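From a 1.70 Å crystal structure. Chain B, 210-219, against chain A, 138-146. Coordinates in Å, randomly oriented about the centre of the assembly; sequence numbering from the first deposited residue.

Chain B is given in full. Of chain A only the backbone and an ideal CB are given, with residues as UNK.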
# COMPACT_ATOMS: atom_id res chain seq x y z
N PRO B 210 11.99 -8.17 23.98
CA PRO B 210 11.22 -6.93 24.11
C PRO B 210 11.42 -5.95 22.95
O PRO B 210 10.53 -5.15 22.67
CB PRO B 210 11.76 -6.32 25.41
CG PRO B 210 12.30 -7.49 26.17
CD PRO B 210 12.91 -8.36 25.11
N ALA B 211 12.57 -6.02 22.28
CA ALA B 211 12.80 -5.15 21.12
C ALA B 211 11.93 -5.61 19.96
O ALA B 211 11.33 -4.79 19.25
CB ALA B 211 14.27 -5.17 20.73
N ILE B 212 11.86 -6.93 19.77
CA ILE B 212 11.00 -7.52 18.74
C ILE B 212 9.55 -7.09 18.97
O ILE B 212 8.84 -6.71 18.04
CB ILE B 212 11.09 -9.06 18.75
CG1 ILE B 212 12.46 -9.52 18.23
CG2 ILE B 212 9.95 -9.69 17.94
CD1 ILE B 212 12.78 -10.99 18.50
N ALA B 213 9.11 -7.14 20.22
CA ALA B 213 7.75 -6.74 20.52
C ALA B 213 7.50 -5.26 20.21
O ALA B 213 6.47 -4.91 19.63
CB ALA B 213 7.41 -7.04 21.98
N ALA B 214 8.44 -4.40 20.60
CA ALA B 214 8.32 -2.96 20.35
C ALA B 214 8.35 -2.67 18.85
O ALA B 214 7.63 -1.81 18.35
CB ALA B 214 9.45 -2.19 21.06
N THR B 215 9.21 -3.40 18.15
CA THR B 215 9.32 -3.24 16.70
C THR B 215 7.99 -3.57 16.02
O THR B 215 7.47 -2.78 15.22
CB THR B 215 10.43 -4.12 16.12
OG1 THR B 215 11.69 -3.72 16.69
CG2 THR B 215 10.49 -3.97 14.60
N LYS B 216 7.41 -4.72 16.35
CA LYS B 216 6.12 -5.10 15.77
C LYS B 216 5.04 -4.09 16.10
O LYS B 216 4.22 -3.74 15.25
CB LYS B 216 5.70 -6.50 16.23
CG LYS B 216 6.55 -7.60 15.64
CD LYS B 216 6.03 -9.01 15.97
CE LYS B 216 4.59 -9.22 15.50
NZ LYS B 216 4.29 -10.67 15.45
N LYS B 217 5.04 -3.61 17.34
CA LYS B 217 4.06 -2.63 17.78
C LYS B 217 4.14 -1.36 16.95
O LYS B 217 3.12 -0.82 16.52
CB LYS B 217 4.30 -2.32 19.27
CG LYS B 217 3.37 -1.29 19.88
CD LYS B 217 3.80 -1.02 21.33
CE LYS B 217 2.98 0.07 22.00
NZ LYS B 217 3.59 0.40 23.33
N LEU B 218 5.36 -0.88 16.73
CA LEU B 218 5.58 0.35 15.97
C LEU B 218 5.17 0.17 14.49
O LEU B 218 4.49 1.01 13.91
CB LEU B 218 7.05 0.75 16.06
CG LEU B 218 7.40 1.40 17.40
CD1 LEU B 218 8.93 1.46 17.52
CD2 LEU B 218 6.78 2.77 17.52
N LEU B 219 5.59 -0.94 13.91
CA LEU B 219 5.29 -1.22 12.51
C LEU B 219 3.80 -1.27 12.24
O LEU B 219 3.32 -0.79 11.22
CB LEU B 219 5.95 -2.52 12.08
CG LEU B 219 7.47 -2.41 11.97
CD1 LEU B 219 8.06 -3.77 11.72
CD2 LEU B 219 7.87 -1.44 10.85
N UNK A 138 18.99 -3.13 13.45
CA UNK A 138 18.26 -3.00 14.71
C UNK A 138 18.11 -4.33 15.45
O UNK A 138 18.18 -4.36 16.67
CB UNK A 138 16.88 -2.40 14.45
N UNK A 139 17.89 -5.41 14.70
CA UNK A 139 17.59 -6.73 15.31
C UNK A 139 18.74 -7.20 16.20
O UNK A 139 18.54 -7.58 17.35
CB UNK A 139 17.32 -7.77 14.22
N UNK A 140 19.95 -7.17 15.66
CA UNK A 140 21.12 -7.60 16.43
C UNK A 140 21.44 -6.61 17.55
O UNK A 140 21.97 -7.00 18.59
CB UNK A 140 22.33 -7.76 15.51
N UNK A 141 21.13 -5.33 17.33
CA UNK A 141 21.39 -4.29 18.33
C UNK A 141 20.42 -4.41 19.52
O UNK A 141 20.70 -3.93 20.62
CB UNK A 141 21.27 -2.90 17.69
N UNK A 142 19.28 -5.05 19.31
CA UNK A 142 18.28 -5.16 20.35
C UNK A 142 17.50 -3.88 20.55
O UNK A 142 16.96 -3.62 21.62
CB UNK A 142 18.94 -5.57 21.67
N UNK A 143 17.42 -3.06 19.50
CA UNK A 143 16.60 -1.86 19.56
C UNK A 143 15.47 -1.85 18.54
O UNK A 143 15.43 -2.69 17.63
CB UNK A 143 17.48 -0.63 19.36
N UNK A 144 14.54 -0.91 18.70
CA UNK A 144 13.42 -0.76 17.76
C UNK A 144 13.80 0.26 16.69
O UNK A 144 14.73 1.04 16.86
CB UNK A 144 12.14 -0.33 18.49
N UNK A 145 13.08 0.24 15.56
CA UNK A 145 13.44 1.18 14.49
C UNK A 145 13.06 2.59 14.87
O UNK A 145 12.01 2.81 15.49
CB UNK A 145 12.76 0.79 13.17
N UNK A 146 13.91 3.55 14.51
CA UNK A 146 13.64 4.94 14.81
C UNK A 146 13.89 5.82 13.58
O UNK A 146 14.08 5.32 12.47
CB UNK A 146 14.50 5.40 15.99

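Chain B presents one side of a helix, with B:Ala211, B:Ala214, B:Thr215 and B:Leu218 facing chain A and B:Ile212 at the margin.

Position 138 is helical. Its CB points toward chain B, but no atom of this stretch of chain B lies within 5.5 Å of it. Many side chains would fit. It is A:Phe138, whose ring leads away.

Position 139 is helical and its CB points sideways. A short side chain would touch nothing; a longer one could reach B:Ile212. A flat ring or an aliphatic chain would suit. It is A:His139, with chi1 t. The ring meets the isoleucine at its edge, A:His139 CE1 to B:Ile212 CD1 at 4.0 Å.

Positions 140 and 141 are out of reach of this stretch of chain B, which does not restrict them. They are A:Lys140 and A:Met141.

Position 142 leaves the helix with phi 77° and psi 25°. Positive phi favours glycine; asparagine is the usual second choice. The ideal CB points away and lies 4.8 Å from B:Ala211 CB, so this stretch of chain B does not itself forbid a side chain. It is A:Gly142. The contact here is made by backbone: A:Gly142 O lies 3.2 Å from B:Ala211 CB.

Position 143 is extended and its CB points away. This stretch of chain B cannot choose the side chain. It is A:Ile143, with chi1 p. Its carbonyl matters more: a water donates to A:Ile143 O and to B:Thr215 OG1, at 2.8 Å each, bridging two atoms that are 4.0 Å apart. B:Thr215 OG1 itself donates to B:Ala211 O at 2.8 Å.

Position 144 points toward chain B. Its ideal CB is 3.8 Å from B:Leu218 CD1, 3.9 Å from B:Thr215 OG1 and 4.2 Å from B:Ala214 CB. Little space is left on that side, so a small residue such as alanine, serine or glycine suits. It is A:Ser144. Its CB packs on the leucine and alanine, and its hydroxyl, with chi1 p, makes no hydrogen bond to this stretch of chain B.

Position 145 has phi -72° and psi 142°, which proline accepts readily. CB points sideways, with B:Thr215 CG2 5.5 Å away. Other modest apolar residues would also fit. It is A:Pro145. The ring brings A:Pro145 CD to 3.4 Å from B:Thr215 OG1 and 4.4 Å from B:Leu218 CD1.

Position 146 points away, so this stretch of chain B leaves the choice open. It is A:Asp146, which makes no contact with it.

Chain A 138-146: FHKMGISPD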
# COMPACT_ATOMS: atom_id res chain seq x y z
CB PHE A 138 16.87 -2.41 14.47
CG PHE A 138 16.86 -1.09 13.76
CD1 PHE A 138 17.14 0.08 14.44
CD2 PHE A 138 16.53 -1.02 12.41
CE1 PHE A 138 17.12 1.30 13.79
CE2 PHE A 138 16.52 0.21 11.74
CZ PHE A 138 16.81 1.36 12.43
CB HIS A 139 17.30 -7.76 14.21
CG HIS A 139 16.87 -9.10 14.73
ND1 HIS A 139 15.65 -9.32 15.34
CD2 HIS A 139 17.48 -10.31 14.68
CE1 HIS A 139 15.54 -10.59 15.66
NE2 HIS A 139 16.64 -11.22 15.27
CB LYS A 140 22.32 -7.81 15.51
CG LYS A 140 22.14 -8.95 14.51
CD LYS A 140 23.34 -9.07 13.57
CE LYS A 140 23.14 -10.20 12.56
NZ LYS A 140 22.01 -9.94 11.61
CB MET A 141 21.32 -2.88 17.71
CG MET A 141 22.26 -2.61 16.52
SD MET A 141 21.90 -1.07 15.60
CE MET A 141 22.29 0.11 16.87
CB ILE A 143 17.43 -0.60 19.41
CG1 ILE A 143 18.12 -0.58 18.05
CG2 ILE A 143 18.46 -0.51 20.55
CD1 ILE A 143 18.68 0.78 17.70
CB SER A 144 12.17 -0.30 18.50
OG SER A 144 12.49 0.72 19.44
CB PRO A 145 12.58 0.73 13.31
CG PRO A 145 12.02 -0.62 13.70
CD PRO A 145 11.96 -0.64 15.18
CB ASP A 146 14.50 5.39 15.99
CG ASP A 146 15.98 5.42 15.64
OD1 ASP A 146 16.35 4.90 14.56
OD2 ASP A 146 16.76 5.96 16.44
O HOH W 1 14.20 -4.35 15.70
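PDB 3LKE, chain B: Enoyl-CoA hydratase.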